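Local structure of putative glycosidase ph117-related (Bacteroides thetaiotaomicron, 5A7V) at residues I52-N57 against D367-M372; D75-A80 against L91-D96. The protein probably acts on beta-linked mannosides as a member of glycoside hydrolase family GH130 and binds mannose in its ligand pocket. One frame throughout, in Å; residues are numbered along the deposited sequence.

How the contacts relate
Contact 1 and contact 2 lie side by side, their centres about 7 Å apart. Contact 1 is consistent with closure of the five-bladed propeller known for GH130, while contact 2 is a hairpin of the first four-stranded sheet. Along the chain the order is 52-57, then the hairpin strands 75-80 and 91-96, and only some 270 residues later 367-372. Contact 1 therefore brings an early loop and the last strand, 369-375, together. The two meet directly: S368 OG is 2.8 Å from D75 OD1, and S368 O is 3.0 Å from T76 N, probable hydrogen bonds both. Each reaches the same mannose, so the probable closure lies close to the sugar pocket.

Contact 1: I52-N57 against D367-M372; sequences ISPIEN and DSKVGM. With MAN (alpha-D-mannopyranose), chain E; SO4 (sulfate ion), chain F.
I52 and V370 pair through their backbones in a single antiparallel bridge of the hydrogen-bonded kind. Its stronger bond, V370 N to I52 O at 3.0 Å, is nearly straight and lies in the carbonyl plane; the return bond from I52 N to V370 O is weak at 3.4 Å. Their side chains meet at their roots, I52 CB standing 3.8 Å from V370 CB, with V370 CG2 also leaning on I52 CB.

Next to the bridge, K369 bends at chi2 (-72°), and its aliphatic part passes S53, whose OG is 3.4 Å from K369 CD. The ring of P54 crosses this lysine at about a right angle, touching it through P54 CD, which also rests on S368 O.

Two bound groups are met by polar atoms. S53 N donates to O2 of a sulfate ion, probably from the crystallisation liquor, at 2.9 Å. D367 grips a mannose with both carboxylate oxygens: D367 OD1 accepts from its O4 and D367 OD2 from its O6, each at 2.7 Å.

The bridge lies on the outer side of strand 369-375, an edge strand in a sheet with 347-355 and 358-365, consistent with the N-terminal segment extending the last blade. A classic beta bulge at S368 and K369 precedes it, and strands 75-84 and 87-95 pack against I52, P54 and V370.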
loop_
_atom_site.group_PDB
_atom_site.type_symbol
_atom_site.label_atom_id
_atom_site.label_comp_id
_atom_site.label_asym_id
_atom_site.label_seq_id
_atom_site.Cartn_x
_atom_site.Cartn_y
_atom_site.Cartn_z
ATOM N N ILE A 52 -5.977 -8.478 -11.813
ATOM C CA ILE A 52 -5.083 -7.884 -12.810
ATOM C C ILE A 52 -3.823 -8.756 -12.906
ATOM O O ILE A 52 -3.163 -8.979 -11.897
ATOM C CB ILE A 52 -4.741 -6.393 -12.536
ATOM C CG1 ILE A 52 -6.038 -5.532 -12.469
ATOM C CG2 ILE A 52 -3.750 -5.880 -13.576
ATOM C CD1 ILE A 52 -5.905 -4.130 -11.952
ATOM N N SER A 53 -3.529 -9.223 -14.126
ATOM C CA SER A 53 -2.372 -10.032 -14.429
ATOM C C SER A 53 -1.575 -9.387 -15.580
ATOM O O SER A 53 -2.146 -8.591 -16.358
ATOM C CB SER A 53 -2.788 -11.445 -14.874
ATOM O OG SER A 53 -3.483 -12.136 -13.843
ATOM N N PRO A 54 -0.307 -9.761 -15.741
ATOM C CA PRO A 54 0.480 -9.249 -16.851
ATOM C C PRO A 54 -0.124 -9.511 -18.225
ATOM O O PRO A 54 -0.869 -10.498 -18.425
ATOM C CB PRO A 54 1.818 -9.970 -16.717
ATOM C CG PRO A 54 1.916 -10.294 -15.297
ATOM C CD PRO A 54 0.519 -10.541 -14.806
ATOM N N ILE A 55 0.164 -8.607 -19.150
ATOM C CA ILE A 55 -0.230 -8.771 -20.563
ATOM C C ILE A 55 1.045 -8.587 -21.364
ATOM O O ILE A 55 1.776 -7.627 -21.219
ATOM C CB ILE A 55 -1.301 -7.742 -20.987
ATOM C CG1 ILE A 55 -2.601 -7.957 -20.199
ATOM C CG2 ILE A 55 -1.597 -7.877 -22.496
ATOM C CD1 ILE A 55 -3.643 -6.880 -20.437
ATOM N N GLU A 56 1.265 -9.558 -22.239
ATOM C CA GLU A 56 2.473 -9.690 -23.028
ATOM C C GLU A 56 2.592 -8.655 -24.165
ATOM O O GLU A 56 3.671 -8.094 -24.403
ATOM C CB GLU A 56 2.535 -11.134 -23.587
ATOM C CG GLU A 56 1.409 -11.613 -24.559
ATOM C CD GLU A 56 -0.076 -11.273 -24.209
ATOM O OE1 GLU A 56 -0.722 -11.866 -23.264
ATOM O OE2 GLU A 56 -0.605 -10.402 -24.922
ATOM N N ASN A 57 1.475 -8.401 -24.847
ATOM C CA ASN A 57 1.465 -7.703 -26.143
ATOM C C ASN A 57 1.290 -6.196 -26.113
ATOM O O ASN A 57 1.396 -5.574 -27.157
ATOM C CB ASN A 57 0.338 -8.297 -27.026
ATOM C CG ASN A 57 -1.052 -7.697 -26.676
ATOM O OD1 ASN A 57 -1.406 -6.575 -27.131
ATOM N ND2 ASN A 57 -1.824 -8.396 -25.864
ATOM N N ASP A 367 4.279 -10.189 -5.357
ATOM C CA ASP A 367 4.960 -9.319 -6.311
ATOM C C ASP A 367 4.703 -9.689 -7.799
ATOM O O ASP A 367 5.498 -9.374 -8.663
ATOM C CB ASP A 367 6.477 -9.158 -6.064
ATOM C CG ASP A 367 6.870 -8.477 -4.765
ATOM O OD1 ASP A 367 6.022 -8.092 -3.933
ATOM O OD2 ASP A 367 8.135 -8.278 -4.610
ATOM N N SER A 368 3.545 -10.316 -8.056
ATOM C CA SER A 368 3.235 -10.816 -9.394
ATOM C C SER A 368 1.866 -10.447 -9.967
ATOM O O SER A 368 1.762 -10.250 -11.186
ATOM C CB SER A 368 3.434 -12.333 -9.459
ATOM O OG SER A 368 4.851 -12.637 -9.464
ATOM N N LYS A 369 0.838 -10.455 -9.124
ATOM C CA LYS A 369 -0.554 -10.227 -9.526
ATOM C C LYS A 369 -1.190 -9.165 -8.635
ATOM O O LYS A 369 -0.678 -8.883 -7.529
ATOM C CB LYS A 369 -1.396 -11.535 -9.509
ATOM C CG LYS A 369 -0.755 -12.743 -10.239
ATOM C CD LYS A 369 -0.793 -12.532 -11.728
ATOM C CE LYS A 369 -0.603 -13.745 -12.650
ATOM N NZ LYS A 369 0.737 -14.311 -12.594
ATOM N N VAL A 370 -2.371 -8.704 -9.035
ATOM C CA VAL A 370 -3.232 -7.893 -8.155
ATOM C C VAL A 370 -4.440 -8.717 -7.727
ATOM O O VAL A 370 -5.134 -9.309 -8.587
ATOM C CB VAL A 370 -3.746 -6.602 -8.851
ATOM C CG1 VAL A 370 -4.705 -5.819 -7.937
ATOM C CG2 VAL A 370 -2.563 -5.721 -9.258
ATOM N N GLY A 371 -4.720 -8.715 -6.425
ATOM C CA GLY A 371 -5.898 -9.359 -5.880
ATOM C C GLY A 371 -6.797 -8.342 -5.208
ATOM O O GLY A 371 -6.369 -7.217 -4.870
ATOM N N MET A 372 -8.034 -8.769 -4.965
ATOM C CA MET A 372 -8.981 -7.972 -4.211
ATOM C C MET A 372 -9.768 -8.821 -3.219
ATOM O O MET A 372 -9.888 -10.064 -3.383
ATOM C CB MET A 372 -9.839 -7.142 -5.152
ATOM C CG MET A 372 -10.767 -7.886 -6.004
ATOM S SD MET A 372 -12.292 -8.426 -5.223
ATOM C CE MET A 372 -12.906 -7.000 -4.467
HETATM C C1 MAN E . 9.045 -4.187 0.109
HETATM C C2 MAN E . 7.699 -3.561 -0.315
HETATM C C3 MAN E . 7.186 -3.922 -1.723
HETATM C C4 MAN E . 7.379 -5.420 -2.020
HETATM C C5 MAN E . 8.053 -6.179 -0.862
HETATM C C6 MAN E . 8.393 -7.641 -1.231
HETATM O O1 MAN E . 9.191 -4.286 1.628
HETATM O O2 MAN E . 7.894 -2.142 -0.227
HETATM O O3 MAN E . 7.855 -3.210 -2.747
HETATM O O4 MAN E . 6.097 -5.925 -2.333
HETATM O O5 MAN E . 9.283 -5.454 -0.543
HETATM O O6 MAN E . 9.342 -7.654 -2.306
HETATM S S SO4 F . -6.699 -9.621 -17.143
HETATM O O1 SO4 F . -7.120 -8.195 -17.362
HETATM O O2 SO4 F . -5.735 -9.674 -16.018
HETATM O O3 SO4 F . -6.085 -10.136 -18.394
HETATM O O4 SO4 F . -7.889 -10.453 -16.794
#

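Contact 2: D75-A80 against L91-D96; sequences DTFNPA and LYRAED. With MAN (alpha-D-mannopyranose), chain E; MAN (alpha-D-mannopyranose), chain D; BMA (beta-D-mannopyranose), chain C.
R93 lies alongside F77, both side chains pointing the same way, in a hydrogen-bonded pair of this antiparallel hairpin, with F77 N donating to R93 O at 2.8 Å. With CG anti to the backbone N (chi1 -179°) and every later torsion near 180°, R93 runs straight out over the phenyl ring. Its CD makes a CH-pi contact 3.9 Å from the ring centroid, and F77 CZ sits beneath the middle of the guanidinium, the two planes inclined by 32°. E95 closes in at the ring edge instead: F77 CE1 is 3.5 Å from E95 OE1, with the carboxylate steeply turned against the ring. Its other oxygen, E95 OE2, forms a salt bridge with R93 NH2 at 2.9 Å, though as a hydrogen bond this is weak. On this same face D75, which S368 also holds, and E95 bring like charges near each other, probably eased by R105, which forms salt bridges with both.

Thus backed, the guanidinium offers its edge to a second mannose site, modelled as overlapping alpha and beta anomers. R93 NH1 donates to O3, and R93 NH2 to O4 and also to O3, the latter weakly in the alpha anomer. N78 serves the neighbouring mannose, its ND2 donating almost straight to O4 at 3.0 Å. A beta bulge between F77 and A80 shifts the register by one, just where N78 is carried toward this sugar.

T76 points to the opposite face, with A94, and its CG2 lies alongside Y92, 3.9 Å from Y92 CE2.

Strand 75-84 is an outermost strand of its four-stranded sheet, and 87-95 continues pairing with 107-114. A80 and L91 pack on strand 143-151, which also supplies D146 to R93 and N78, while N78 touches strand 347-355.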
loop_
_atom_site.group_PDB
_atom_site.type_symbol
_atom_site.label_atom_id
_atom_site.label_comp_id
_atom_site.label_asym_id
_atom_site.label_seq_id
_atom_site.Cartn_x
_atom_site.Cartn_y
_atom_site.Cartn_z
ATOM N N ASP A 75 5.071 -8.538 -14.489
ATOM C CA ASP A 75 4.398 -8.625 -13.206
ATOM C C ASP A 75 3.531 -7.378 -13.031
ATOM O O ASP A 75 3.946 -6.293 -13.444
ATOM C CB ASP A 75 5.443 -8.761 -12.075
ATOM C CG ASP A 75 6.177 -10.114 -12.094
ATOM O OD1 ASP A 75 5.530 -11.148 -11.723
ATOM O OD2 ASP A 75 7.351 -10.080 -12.539
ATOM N N THR A 76 2.333 -7.557 -12.470
ATOM C CA THR A 76 1.415 -6.440 -12.217
ATOM C C THR A 76 0.920 -6.597 -10.770
ATOM O O THR A 76 0.281 -7.608 -10.429
ATOM C CB THR A 76 0.211 -6.444 -13.169
ATOM O OG1 THR A 76 -0.447 -7.711 -13.172
ATOM C CG2 THR A 76 0.645 -6.100 -14.558
ATOM N N PHE A 77 1.226 -5.648 -9.883
ATOM C CA PHE A 77 1.081 -5.888 -8.438
ATOM C C PHE A 77 0.908 -4.551 -7.713
ATOM O O PHE A 77 0.476 -3.569 -8.321
ATOM C CB PHE A 77 2.212 -6.839 -7.912
ATOM C CG PHE A 77 3.631 -6.361 -8.073
ATOM C CD1 PHE A 77 4.228 -6.279 -9.330
ATOM C CD2 PHE A 77 4.418 -6.047 -6.959
ATOM C CE1 PHE A 77 5.552 -5.932 -9.456
ATOM C CE2 PHE A 77 5.740 -5.697 -7.067
ATOM C CZ PHE A 77 6.321 -5.633 -8.334
ATOM N N ASN A 78 1.130 -4.559 -6.406
ATOM C CA ASN A 78 1.179 -3.394 -5.490
ATOM C C ASN A 78 0.431 -2.153 -5.991
ATOM O O ASN A 78 1.055 -1.240 -6.530
ATOM C CB ASN A 78 2.620 -3.109 -5.142
ATOM C CG ASN A 78 3.243 -4.233 -4.314
ATOM O OD1 ASN A 78 2.625 -5.273 -4.082
ATOM N ND2 ASN A 78 4.481 -4.033 -3.940
ATOM N N PRO A 79 -0.894 -2.194 -5.794
ATOM C CA PRO A 79 -1.776 -1.198 -6.422
ATOM C C PRO A 79 -2.262 -0.114 -5.477
ATOM O O PRO A 79 -2.448 -0.335 -4.277
ATOM C CB PRO A 79 -2.979 -2.056 -6.827
ATOM C CG PRO A 79 -3.084 -3.037 -5.708
ATOM C CD PRO A 79 -1.683 -3.338 -5.312
ATOM N N ALA A 80 -2.510 1.084 -6.034
ATOM C CA ALA A 80 -3.340 2.101 -5.369
ATOM C C ALA A 80 -4.776 1.896 -5.820
ATOM O O ALA A 80 -5.021 1.359 -6.905
ATOM C CB ALA A 80 -2.889 3.488 -5.779
ATOM N N LEU A 91 -4.615 2.036 -9.842
ATOM C CA LEU A 91 -3.311 2.276 -10.480
ATOM C C LEU A 91 -2.371 1.169 -10.000
ATOM O O LEU A 91 -2.043 1.111 -8.824
ATOM C CB LEU A 91 -2.745 3.664 -10.201
ATOM C CG LEU A 91 -3.210 4.801 -11.145
ATOM C CD1 LEU A 91 -4.696 5.091 -10.972
ATOM C CD2 LEU A 91 -2.345 6.027 -11.032
ATOM N N TYR A 92 -2.013 0.294 -10.924
ATOM C CA TYR A 92 -1.243 -0.914 -10.580
ATOM C C TYR A 92 0.226 -0.755 -10.947
ATOM O O TYR A 92 0.579 -0.211 -12.006
ATOM C CB TYR A 92 -1.827 -2.192 -11.191
ATOM C CG TYR A 92 -2.062 -2.188 -12.708
ATOM C CD1 TYR A 92 -3.270 -1.707 -13.271
ATOM C CD2 TYR A 92 -1.100 -2.660 -13.598
ATOM C CE1 TYR A 92 -3.489 -1.755 -14.625
ATOM C CE2 TYR A 92 -1.340 -2.724 -14.957
ATOM C CZ TYR A 92 -2.539 -2.295 -15.467
ATOM O OH TYR A 92 -2.786 -2.335 -16.831
ATOM N N ARG A 93 1.105 -1.261 -10.072
ATOM C CA ARG A 93 2.532 -1.311 -10.378
ATOM C C ARG A 93 2.763 -2.364 -11.470
ATOM O O ARG A 93 2.467 -3.525 -11.241
ATOM C CB ARG A 93 3.328 -1.655 -9.121
ATOM C CG ARG A 93 4.822 -1.694 -9.347
ATOM C CD ARG A 93 5.617 -2.102 -8.114
ATOM N NE ARG A 93 7.012 -2.238 -8.389
ATOM C CZ ARG A 93 7.940 -2.581 -7.489
ATOM N NH1 ARG A 93 7.647 -2.653 -6.181
ATOM N NH2 ARG A 93 9.168 -2.888 -7.897
ATOM N N ALA A 94 3.378 -1.984 -12.567
ATOM C CA ALA A 94 3.651 -2.870 -13.677
ATOM C C ALA A 94 5.122 -2.853 -13.982
ATOM O O ALA A 94 5.773 -1.801 -14.018
ATOM C CB ALA A 94 2.894 -2.422 -14.903
ATOM N N GLU A 95 5.691 -4.058 -14.163
ATOM C CA GLU A 95 7.097 -4.224 -14.502
ATOM C C GLU A 95 7.284 -4.851 -15.877
ATOM O O GLU A 95 6.530 -5.777 -16.256
ATOM C CB GLU A 95 7.832 -5.072 -13.449
ATOM C CG GLU A 95 8.033 -4.327 -12.142
ATOM C CD GLU A 95 8.748 -5.179 -11.097
ATOM O OE1 GLU A 95 8.584 -6.450 -11.121
ATOM O OE2 GLU A 95 9.457 -4.568 -10.244
ATOM N N ASP A 96 8.279 -4.306 -16.592
ATOM C CA ASP A 96 8.737 -4.808 -17.900
ATOM C C ASP A 96 9.809 -5.894 -17.709
ATOM O O ASP A 96 10.044 -6.348 -16.565
ATOM C CB ASP A 96 9.190 -3.613 -18.762
ATOM C CG ASP A 96 10.430 -2.913 -18.239
ATOM O OD1 ASP A 96 11.134 -3.419 -17.335
ATOM O OD2 ASP A 96 10.744 -1.829 -18.804
HETATM C C1 MAN E . 9.045 -4.187 0.109
HETATM C C2 MAN E . 7.699 -3.561 -0.315
HETATM C C3 MAN E . 7.186 -3.922 -1.723
HETATM C C4 MAN E . 7.379 -5.420 -2.020
HETATM C C5 MAN E . 8.053 -6.179 -0.862
HETATM C C6 MAN E . 8.393 -7.641 -1.231
HETATM O O1 MAN E . 9.191 -4.286 1.628
HETATM O O2 MAN E . 7.894 -2.142 -0.227
HETATM O O3 MAN E . 7.855 -3.210 -2.747
HETATM O O4 MAN E . 6.097 -5.925 -2.333
HETATM O O5 MAN E . 9.283 -5.454 -0.543
HETATM O O6 MAN E . 9.342 -7.654 -2.306
HETATM C C1 MAN D . 12.984 -3.641 -2.867
HETATM C C2 MAN D . 11.561 -3.985 -2.989
HETATM C C3 MAN D . 11.272 -3.848 -4.467
HETATM C C4 MAN D . 11.669 -2.505 -5.067
HETATM C C5 MAN D . 13.071 -2.102 -4.645
HETATM C C6 MAN D . 13.324 -0.617 -4.795
HETATM O O1 MAN D . 13.899 -4.558 -3.335
HETATM O O2 MAN D . 10.703 -3.070 -2.318
HETATM O O3 MAN D . 9.885 -4.035 -4.783
HETATM O O4 MAN D . 11.635 -2.585 -6.504
HETATM O O5 MAN D . 13.312 -2.380 -3.280
HETATM O O6 MAN D . 12.409 0.185 -4.041
HETATM C C1 BMA C . 12.894 -3.793 -2.837
HETATM C C2 BMA C . 11.471 -4.132 -3.292
HETATM C C3 BMA C . 11.351 -3.854 -4.773
HETATM C C4 BMA C . 11.781 -2.431 -5.075
HETATM C C5 BMA C . 13.110 -2.083 -4.394
HETATM C C6 BMA C . 13.481 -0.619 -4.542
HETATM O O1 BMA C . 13.187 -4.053 -1.473
HETATM O O2 BMA C . 10.514 -3.309 -2.611
HETATM O O3 BMA C . 9.995 -4.115 -5.301
HETATM O O4 BMA C . 11.911 -2.322 -6.502
HETATM O O5 BMA C . 13.116 -2.386 -2.980
HETATM O O6 BMA C . 12.491 0.264 -4.005
#